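Local coordinates for prophenoloxidase b (Marsupenaeus japonicus, PDB 3WKY), which is a type 3 copper protein of the hemocyanin family, a phenoloxidase precursor that probably serves to hydroxylate monophenols and oxidise o-diphenols once activated, at residues L195-W200 and V384-R389; N228-R232 and W574-V580. The contacts are given in a common frame with arbitrary orientation. Numbering follows the deposited sequence.

Interaction 1. Residues L195-W200 and V384-R389; sequences LNSFHW and VETAVR. With CUO (Cu2-o2 cluster), chain J.
Residues 195-200 are a regular turn of helix 193-205, with His199 N bonded to Leu195 O and Trp200 N to Asn196 O; 384-389 come from the loop before helix 391-409, helical in phi/psi from Ala387. The backbones come closest at Trp200 and Glu385, CA to CA 4.8 Å. His199, chi1 t and chi2 -114°, points its CB at the loop and sends ND1 to the carbonyl of Val384 (ND1 to O 2.7 Å, 167° at the hydrogen). With ND1 so engaged, His199 NE2 ligates CU1 of the Cu2-O2 cluster at 2.2 Å; the bond probably helps to orient the ring. This is the histidine geometry of a type 3 copper centre, in which helices supply the ligands; His203 and His226 complete the protein ligands of CU1. Val388, chi1 t, covers one face of the imidazole in a CH-pi contact, CG2 3.9 Å from the ring centroid, while its CG1 meets Leu195 CD2 at 3.8 Å. Asn196, chi1 m, lays CB 3.3 Å from Glu385 O; its ND2 bonds to Arg190 O. One water donates to Asn196 OD1 (2.8 Å) and Val384 O (2.7 Å) and accepts from Val388 N (3.0 Å). Trp200, chi1 t, packs CE3 3.9 Å from Val384 CG2 and presents its ring edge to Glu385 OE1, 3.3 Å from CE3; Glu385, chi1 p and chi2 m, forms a salt bridge with Arg141.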
ATOM      1  N   LEU A 195      28.918   8.557 -28.973  1.00 18.71           N
ATOM      2  CA  LEU A 195      27.458   8.496 -28.997  1.00 17.59           C
ATOM      3  C   LEU A 195      26.847   9.696 -28.290  1.00 14.37           C
ATOM      4  O   LEU A 195      25.876  10.296 -28.774  1.00 16.45           O
ATOM      5  CB  LEU A 195      26.968   7.201 -28.351  1.00 17.55           C
ATOM      6  CG  LEU A 195      25.458   6.976 -28.460  1.00 16.77           C
ATOM      7  CD1 LEU A 195      25.031   6.845 -29.923  1.00 19.85           C
ATOM      8  CD2 LEU A 195      25.066   5.725 -27.683  1.00 15.76           C
ATOM      9  N   ASN A 196      27.403  10.036 -27.129  1.00 14.32           N
ATOM     10  CA  ASN A 196      26.951  11.217 -26.410  1.00 15.48           C
ATOM     11  C   ASN A 196      27.194  12.507 -27.198  1.00 16.51           C
ATOM     12  O   ASN A 196      26.356  13.403 -27.185  1.00 15.80           O
ATOM     13  CB  ASN A 196      27.583  11.282 -25.014  1.00 17.60           C
ATOM     14  CG  ASN A 196      26.921  10.330 -24.043  1.00 19.79           C
ATOM     15  OD1 ASN A 196      25.965  10.704 -23.352  1.00 18.20           O
ATOM     16  ND2 ASN A 196      27.410   9.090 -23.989  1.00 17.39           N
ATOM     17  N   SER A 197      28.323  12.585 -27.898  1.00 17.97           N
ATOM     18  CA  SER A 197      28.598  13.740 -28.763  1.00 20.19           C
ATOM     19  C   SER A 197      27.643  13.815 -29.949  1.00 16.08           C
ATOM     20  O   SER A 197      27.214  14.902 -30.332  1.00 18.22           O
ATOM     21  CB  SER A 197      30.047  13.706 -29.261  1.00 21.54           C
ATOM     22  OG  SER A 197      30.934  13.849 -28.166  1.00 24.61           O
ATOM     23  N   PHE A 198      27.325  12.663 -30.532  1.00 18.18           N
ATOM     24  CA  PHE A 198      26.340  12.602 -31.611  1.00 16.96           C
ATOM     25  C   PHE A 198      25.001  13.167 -31.132  1.00 16.68           C
ATOM     26  O   PHE A 198      24.329  13.917 -31.838  1.00 15.23           O
ATOM     27  CB  PHE A 198      26.180  11.164 -32.105  1.00 17.55           C
ATOM     28  CG  PHE A 198      24.911  10.924 -32.875  1.00 20.37           C
ATOM     29  CD1 PHE A 198      24.743  11.457 -34.149  1.00 20.68           C
ATOM     30  CD2 PHE A 198      23.886  10.159 -32.325  1.00 22.31           C
ATOM     31  CE1 PHE A 198      23.574  11.238 -34.863  1.00 21.87           C
ATOM     32  CE2 PHE A 198      22.710   9.926 -33.036  1.00 20.78           C
ATOM     33  CZ  PHE A 198      22.554  10.465 -34.304  1.00 22.31           C
ATOM     34  N   HIS A 199      24.612  12.809 -29.914  1.00 16.60           N
ATOM     35  CA  HIS A 199      23.370  13.318 -29.373  1.00 17.96           C
ATOM     36  C   HIS A 199      23.376  14.857 -29.255  1.00 16.53           C
ATOM     37  O   HIS A 199      22.398  15.527 -29.591  1.00 16.64           O
ATOM     38  CB  HIS A 199      23.117  12.663 -28.015  1.00 15.22           C
ATOM     39  CG  HIS A 199      21.718  12.800 -27.549  1.00 16.55           C
ATOM     40  ND1 HIS A 199      21.370  13.532 -26.437  1.00 20.55           N
ATOM     41  CD2 HIS A 199      20.562  12.303 -28.051  1.00 20.49           C
ATOM     42  CE1 HIS A 199      20.065  13.484 -26.271  1.00 18.02           C
ATOM     43  NE2 HIS A 199      19.559  12.728 -27.227  1.00 20.36           N
ATOM     44  N   TRP A 200      24.479  15.414 -28.770  1.00 17.03           N
ATOM     45  CA  TRP A 200      24.674  16.867 -28.752  1.00 16.92           C
ATOM     46  C   TRP A 200      24.543  17.451 -30.171  1.00 15.90           C
ATOM     47  O   TRP A 200      23.781  18.399 -30.403  1.00 17.98           O
ATOM     48  CB  TRP A 200      26.049  17.148 -28.142  1.00 17.83           C
ATOM     49  CG  TRP A 200      26.699  18.515 -28.332  1.00 20.06           C
ATOM     50  CD1 TRP A 200      27.460  18.926 -29.403  1.00 20.01           C
ATOM     51  CD2 TRP A 200      26.759  19.584 -27.368  1.00 18.42           C
ATOM     52  NE1 TRP A 200      27.945  20.200 -29.178  1.00 21.07           N
ATOM     53  CE2 TRP A 200      27.538  20.621 -27.936  1.00 19.94           C
ATOM     54  CE3 TRP A 200      26.224  19.768 -26.084  1.00 18.61           C
ATOM     55  CZ2 TRP A 200      27.776  21.829 -27.273  1.00 18.32           C
ATOM     56  CZ3 TRP A 200      26.464  20.982 -25.418  1.00 19.77           C
ATOM     57  CH2 TRP A 200      27.236  21.992 -26.018  1.00 21.74           C
ATOM     58  N   VAL A 384      21.993  17.521 -23.235  1.00 16.80           N
ATOM     59  CA  VAL A 384      22.038  16.628 -24.398  1.00 16.20           C
ATOM     60  C   VAL A 384      23.342  15.871 -24.542  1.00 17.19           C
ATOM     61  O   VAL A 384      23.367  14.783 -25.117  1.00 17.70           O
ATOM     62  CB  VAL A 384      21.693  17.344 -25.741  1.00 19.80           C
ATOM     63  CG1 VAL A 384      20.213  17.705 -25.788  1.00 18.67           C
ATOM     64  CG2 VAL A 384      22.547  18.592 -25.931  1.00 18.09           C
ATOM     65  N   GLU A 385      24.433  16.440 -24.045  1.00 16.72           N
ATOM     66  CA  GLU A 385      25.716  15.769 -24.202  1.00 16.08           C
ATOM     67  C   GLU A 385      25.948  14.697 -23.144  1.00 18.17           C
ATOM     68  O   GLU A 385      26.923  13.946 -23.235  1.00 17.13           O
ATOM     69  CB  GLU A 385      26.882  16.776 -24.253  1.00 18.67           C
ATOM     70  CG  GLU A 385      27.224  17.461 -22.923  1.00 19.09           C
ATOM     71  CD  GLU A 385      26.284  18.593 -22.535  1.00 21.27           C
ATOM     72  OE1 GLU A 385      25.188  18.754 -23.124  1.00 22.17           O
ATOM     73  OE2 GLU A 385      26.649  19.348 -21.614  1.00 23.01           O
ATOM     74  N   THR A 386      25.048  14.601 -22.157  1.00 16.92           N
ATOM     75  CA  THR A 386      25.202  13.599 -21.094  1.00 14.26           C
ATOM     76  C   THR A 386      24.011  12.641 -20.887  1.00 16.83           C
ATOM     77  O   THR A 386      24.160  11.616 -20.225  1.00 14.82           O
ATOM     78  CB  THR A 386      25.475  14.267 -19.717  1.00 21.67           C
ATOM     79  OG1 THR A 386      24.423  15.194 -19.418  1.00 17.61           O
ATOM     80  CG2 THR A 386      26.836  14.992 -19.702  1.00 19.79           C
ATOM     81  N   ALA A 387      22.838  12.980 -21.420  1.00 16.33           N
ATOM     82  CA  ALA A 387      21.607  12.249 -21.072  1.00 15.63           C
ATOM     83  C   ALA A 387      21.625  10.775 -21.463  1.00 16.11           C
ATOM     84  O   ALA A 387      21.105   9.928 -20.733  1.00 15.08           O
ATOM     85  CB  ALA A 387      20.373  12.941 -21.654  1.00 17.02           C
ATOM     86  N   VAL A 388      22.242  10.457 -22.604  1.00 14.38           N
ATOM     87  CA  VAL A 388      22.295   9.069 -23.088  1.00 14.78           C
ATOM     88  C   VAL A 388      23.000   8.110 -22.105  1.00 14.68           C
ATOM     89  O   VAL A 388      22.705   6.913 -22.078  1.00 14.53           O
ATOM     90  CB  VAL A 388      22.920   9.020 -24.505  1.00 14.41           C
ATOM     91  CG1 VAL A 388      23.154   7.578 -24.987  1.00 16.67           C
ATOM     92  CG2 VAL A 388      22.009   9.757 -25.485  1.00 14.36           C
ATOM     93  N   ARG A 389      23.899   8.637 -21.277  1.00 13.55           N
ATOM     94  CA  ARG A 389      24.574   7.840 -20.246  1.00 15.34           C
ATOM     95  C   ARG A 389      23.605   7.118 -19.302  1.00 13.99           C
ATOM     96  O   ARG A 389      23.894   6.017 -18.833  1.00 15.29           O
ATOM     97  CB  ARG A 389      25.486   8.730 -19.381  1.00 15.67           C
ATOM     98  CG  ARG A 389      26.666   9.385 -20.132  1.00 15.43           C
ATOM     99  CD  ARG A 389      27.440  10.332 -19.199  1.00 15.96           C
ATOM    100  NE  ARG A 389      28.016   9.651 -18.035  1.00 18.50           N
ATOM    101  CZ  ARG A 389      29.273   9.211 -17.961  1.00 24.02           C
ATOM    102  NH1 ARG A 389      30.101   9.345 -18.995  1.00 19.93           N
ATOM    103  NH2 ARG A 389      29.703   8.625 -16.853  1.00 20.03           N
TER
HETATM  104 CU1  CUO J 708      17.536  13.269 -27.867  1.00 26.47          CU
HETATM  105 CU2  CUO J 708      15.142  13.004 -25.190  1.00 20.77          CU
HETATM  106  O1  CUO J 708      16.052  13.917 -26.697  1.00 34.54           O
HETATM  107  O2  CUO J 708      17.234  13.424 -25.641  1.00 28.87           O
HETATM  108  O   HOH W   1      23.856  12.185 -24.438  1.00 17.17           O

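Interaction 2. Residues N228-R232 and W574-V580; sequences NLVAR and WPRNLQV. Unlike the reference sequence in segment 574-580: Arg576 (reference Gln). With NAG (2-acetamido-2-deoxy-beta-D-glucopyranose), chain F.
An arginine from the copper domain sits off-centre over an indole of the Ig-like domain: Arg232 CZ lies 4.8 Å from the centroid of the Trp574 five-membered ring, 29° off its normal, a cation-pi contact across a domain interface. Residues 228-232 are a turn of helix 218-239; 574-580 form a loop with a 3-10 turn at 576-577, where Leu578 N bonds to Pro575 O. The backbones stay apart, with CA atoms 9.2 Å apart for Leu229 and Trp574 and 9.0 Å for Arg232 and Val580, so side chains bridge the gap. Arg232 (chi1 m, chi2 and chi3 t) extends past Trp574 (chi1 t), CD to CZ2 3.4 Å, and its NE bonds to Thr528. Leu229 (chi1 t, chi2 p) meets the indole edge, CD1 to CH2 3.9 Å. Trp574 NE1 donates to Leu578 O at 3.0 Å. One water links Arg232 NH1 to Leu578 O, another NH2 to Gln579 O; directly, Arg232 NH1 donates to Gln579 O at 2.9 Å.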
ATOM      1  N   ASN A 228      15.858   4.827 -34.001  1.00 15.97           N
ATOM      2  CA  ASN A 228      17.051   4.071 -34.334  1.00 17.18           C
ATOM      3  C   ASN A 228      17.992   3.929 -33.144  1.00 16.20           C
ATOM      4  O   ASN A 228      18.603   2.878 -32.943  1.00 16.29           O
ATOM      5  CB  ASN A 228      17.750   4.730 -35.531  1.00 16.03           C
ATOM      6  CG  ASN A 228      17.177   4.267 -36.838  1.00 14.96           C
ATOM      7  OD1 ASN A 228      17.633   3.269 -37.385  1.00 16.14           O
ATOM      8  ND2 ASN A 228      16.148   4.972 -37.340  1.00 14.41           N
ATOM      9  N   LEU A 229      18.084   4.986 -32.340  1.00 15.49           N
ATOM     10  CA  LEU A 229      18.876   4.962 -31.119  1.00 15.96           C
ATOM     11  C   LEU A 229      18.351   3.907 -30.121  1.00 17.28           C
ATOM     12  O   LEU A 229      19.125   3.114 -29.575  1.00 14.16           O
ATOM     13  CB  LEU A 229      18.876   6.372 -30.504  1.00 14.32           C
ATOM     14  CG  LEU A 229      19.578   6.649 -29.178  1.00 13.39           C
ATOM     15  CD1 LEU A 229      21.009   6.118 -29.183  1.00 14.41           C
ATOM     16  CD2 LEU A 229      19.562   8.153 -28.962  1.00 15.42           C
ATOM     17  N   VAL A 230      17.042   3.902 -29.887  1.00 14.12           N
ATOM     18  CA  VAL A 230      16.410   2.885 -29.038  1.00 14.88           C
ATOM     19  C   VAL A 230      16.546   1.463 -29.605  1.00 18.78           C
ATOM     20  O   VAL A 230      16.866   0.517 -28.875  1.00 13.25           O
ATOM     21  CB  VAL A 230      14.918   3.216 -28.810  1.00 15.76           C
ATOM     22  CG1 VAL A 230      14.216   2.055 -28.071  1.00 16.43           C
ATOM     23  CG2 VAL A 230      14.788   4.527 -28.007  1.00 15.16           C
ATOM     24  N   ALA A 231      16.315   1.308 -30.907  1.00 15.59           N
ATOM     25  CA  ALA A 231      16.415  -0.016 -31.529  1.00 13.64           C
ATOM     26  C   ALA A 231      17.821  -0.591 -31.367  1.00 14.67           C
ATOM     27  O   ALA A 231      17.985  -1.751 -30.994  1.00 14.57           O
ATOM     28  CB  ALA A 231      16.037   0.053 -33.006  1.00 15.16           C
ATOM     29  N   ARG A 232      18.837   0.224 -31.640  1.00 13.84           N
ATOM     30  CA  ARG A 232      20.215  -0.253 -31.538  1.00 15.77           C
ATOM     31  C   ARG A 232      20.608  -0.552 -30.096  1.00 16.00           C
ATOM     32  O   ARG A 232      21.347  -1.494 -29.829  1.00 16.43           O
ATOM     33  CB  ARG A 232      21.190   0.724 -32.215  1.00 13.68           C
ATOM     34  CG  ARG A 232      21.175   0.545 -33.754  1.00 13.83           C
ATOM     35  CD  ARG A 232      21.886   1.672 -34.475  1.00 13.58           C
ATOM     36  NE  ARG A 232      21.887   1.409 -35.918  1.00 17.41           N
ATOM     37  CZ  ARG A 232      22.854   0.763 -36.559  1.00 20.17           C
ATOM     38  NH1 ARG A 232      23.913   0.307 -35.899  1.00 17.50           N
ATOM     39  NH2 ARG A 232      22.753   0.568 -37.873  1.00 19.32           N
ATOM     40  N   TRP A 574      26.239   9.063 -36.812  1.00 23.01           N
ATOM     41  CA  TRP A 574      26.173   7.877 -35.958  1.00 18.15           C
ATOM     42  C   TRP A 574      27.622   7.436 -35.757  1.00 22.94           C
ATOM     43  O   TRP A 574      28.400   7.497 -36.698  1.00 21.85           O
ATOM     44  CB  TRP A 574      25.360   6.750 -36.601  1.00 16.92           C
ATOM     45  CG  TRP A 574      25.231   5.590 -35.658  1.00 19.08           C
ATOM     46  CD1 TRP A 574      25.959   4.434 -35.667  1.00 19.15           C
ATOM     47  CD2 TRP A 574      24.363   5.510 -34.518  1.00 17.09           C
ATOM     48  NE1 TRP A 574      25.577   3.626 -34.618  1.00 20.55           N
ATOM     49  CE2 TRP A 574      24.603   4.265 -33.895  1.00 17.64           C
ATOM     50  CE3 TRP A 574      23.395   6.358 -33.979  1.00 20.67           C
ATOM     51  CZ2 TRP A 574      23.909   3.850 -32.749  1.00 16.55           C
ATOM     52  CZ3 TRP A 574      22.707   5.949 -32.836  1.00 21.73           C
ATOM     53  CH2 TRP A 574      22.967   4.709 -32.240  1.00 18.27           C
ATOM     54  N   PRO A 575      28.008   7.029 -34.534  1.00 16.98           N
ATOM     55  CA  PRO A 575      29.423   6.664 -34.348  1.00 19.73           C
ATOM     56  C   PRO A 575      29.837   5.460 -35.190  1.00 23.21           C
ATOM     57  O   PRO A 575      29.203   4.403 -35.103  1.00 19.37           O
ATOM     58  CB  PRO A 575      29.500   6.299 -32.862  1.00 23.18           C
ATOM     59  CG  PRO A 575      28.387   7.068 -32.236  1.00 22.35           C
ATOM     60  CD  PRO A 575      27.271   7.045 -33.255  1.00 18.21           C
ATOM     61  N   ARG A 576      30.892   5.609 -35.993  1.00 21.92           N
ATOM     62  CA  ARG A 576      31.326   4.497 -36.834  1.00 21.50           C
ATOM     63  C   ARG A 576      31.646   3.279 -35.979  1.00 18.78           C
ATOM     64  O   ARG A 576      31.357   2.144 -36.375  1.00 21.99           O
ATOM     65  CB  ARG A 576      32.538   4.872 -37.714  1.00 23.08           C
ATOM     66  CG  ARG A 576      32.934   3.737 -38.676  1.00 28.07           C
ATOM     67  CD  ARG A 576      34.443   3.702 -38.995  1.00 37.82           C
ATOM     68  NE  ARG A 576      34.865   2.375 -39.456  1.00 37.82           N
ATOM     69  CZ  ARG A 576      35.216   1.373 -38.646  1.00 43.23           C
ATOM     70  NH1 ARG A 576      35.203   1.543 -37.326  1.00 33.37           N
ATOM     71  NH2 ARG A 576      35.581   0.196 -39.150  1.00 33.56           N
ATOM     72  N   ASN A 577      32.209   3.511 -34.794  1.00 18.73           N
ATOM     73  CA  ASN A 577      32.600   2.398 -33.933  1.00 23.87           C
ATOM     74  C   ASN A 577      31.408   1.622 -33.362  1.00 18.79           C
ATOM     75  O   ASN A 577      31.565   0.474 -32.915  1.00 19.85           O
ATOM     76  CB  ASN A 577      33.551   2.852 -32.821  1.00 19.14           C
ATOM     77  CG  ASN A 577      32.853   3.681 -31.749  1.00 22.53           C
ATOM     78  OD1 ASN A 577      32.485   4.826 -31.986  1.00 22.29           O
ATOM     79  ND2 ASN A 577      32.678   3.102 -30.562  1.00 20.00           N
ATOM     80  N   LEU A 578      30.223   2.235 -33.399  1.00 17.97           N
ATOM     81  CA  LEU A 578      28.991   1.553 -32.957  1.00 17.33           C
ATOM     82  C   LEU A 578      28.084   1.206 -34.127  1.00 19.91           C
ATOM     83  O   LEU A 578      26.885   0.979 -33.962  1.00 18.10           O
ATOM     84  CB  LEU A 578      28.220   2.399 -31.923  1.00 17.20           C
ATOM     85  CG  LEU A 578      28.994   2.813 -30.672  1.00 16.47           C
ATOM     86  CD1 LEU A 578      28.081   3.630 -29.734  1.00 18.19           C
ATOM     87  CD2 LEU A 578      29.576   1.602 -29.925  1.00 17.49           C
ATOM     88  N   GLN A 579      28.657   1.149 -35.326  1.00 19.53           N
ATOM     89  CA  GLN A 579      27.868   0.870 -36.513  1.00 18.21           C
ATOM     90  C   GLN A 579      27.316  -0.559 -36.529  1.00 15.88           C
ATOM     91  O   GLN A 579      26.275  -0.824 -37.132  1.00 18.24           O
ATOM     92  CB  GLN A 579      28.737   1.109 -37.748  1.00 19.46           C
ATOM     93  CG  GLN A 579      28.067   0.884 -39.069  1.00 20.62           C
ATOM     94  CD  GLN A 579      28.977   1.346 -40.189  1.00 30.94           C
ATOM     95  OE1 GLN A 579      30.192   1.468 -39.986  1.00 22.14           O
ATOM     96  NE2 GLN A 579      28.404   1.632 -41.361  1.00 21.43           N
ATOM     97  N   VAL A 580      28.019  -1.476 -35.872  1.00 17.90           N
ATOM     98  CA  VAL A 580      27.621  -2.878 -35.837  1.00 16.92           C
ATOM     99  C   VAL A 580      27.218  -3.211 -34.402  1.00 16.45           C
ATOM    100  O   VAL A 580      27.977  -2.934 -33.473  1.00 20.16           O
ATOM    101  CB  VAL A 580      28.801  -3.778 -36.291  1.00 21.01           C
ATOM    102  CG1 VAL A 580      28.466  -5.279 -36.141  1.00 19.61           C
ATOM    103  CG2 VAL A 580      29.182  -3.446 -37.755  1.00 19.12           C
TER
HETATM  104  C1  NAG F 704      36.907   3.403 -42.526  1.00 41.01           C
HETATM  105  C2  NAG F 704      38.241   3.295 -43.271  1.00 50.40           C
HETATM  106  C3  NAG F 704      39.324   2.822 -42.310  1.00 47.97           C
HETATM  107  C4  NAG F 704      39.416   3.786 -41.137  1.00 50.44           C
HETATM  108  C5  NAG F 704      38.047   4.048 -40.514  1.00 49.65           C
HETATM  109  C6  NAG F 704      38.134   5.220 -39.544  1.00 46.12           C
HETATM  110  C7  NAG F 704      38.434   2.902 -45.662  1.00 57.44           C
HETATM  111  C8  NAG F 704      38.851   1.893 -46.693  1.00 45.99           C
HETATM  112  N2  NAG F 704      38.154   2.435 -44.443  1.00 52.02           N
HETATM  113  O3  NAG F 704      40.570   2.765 -42.963  1.00 47.73           O
HETATM  114  O4  NAG F 704      40.282   3.259 -40.154  1.00 55.76           O
HETATM  115  O5  NAG F 704      37.070   4.359 -41.492  1.00 50.97           O
HETATM  116  O6  NAG F 704      38.100   6.419 -40.287  1.00 54.48           O
HETATM  117  O7  NAG F 704      38.363   4.096 -45.954  1.00 52.65           O
HETATM  118  O   HOH W   2      24.512  -0.098 -33.072  1.00 19.47           O
HETATM  119  O   HOH W   3      24.767  -0.807 -39.561  1.00 20.73           O

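The centres of the two contacts lie 13 Å apart, and their segments alternate along the chain: 195-200, 228-232, 384-389, 574-580. Helices 193-205 and 218-239, consecutive in sequence, provide the helical half of each and also carry the CU1 ligands. Interaction 1 stays within the copper domain, against the loop before helix 391-409; interaction 2 ties that domain to the Ig-like one. They touch through Leu195, whose CD1 packs 3.8 Å from Trp574 CH2, and through Phe198, whose CE2 is 3.8 Å from Trp574 CE3. A buried apolar layer thus runs from the helix bearing His199 to the 574-580 loop, joining the copper site's surroundings to the Ig-like domain.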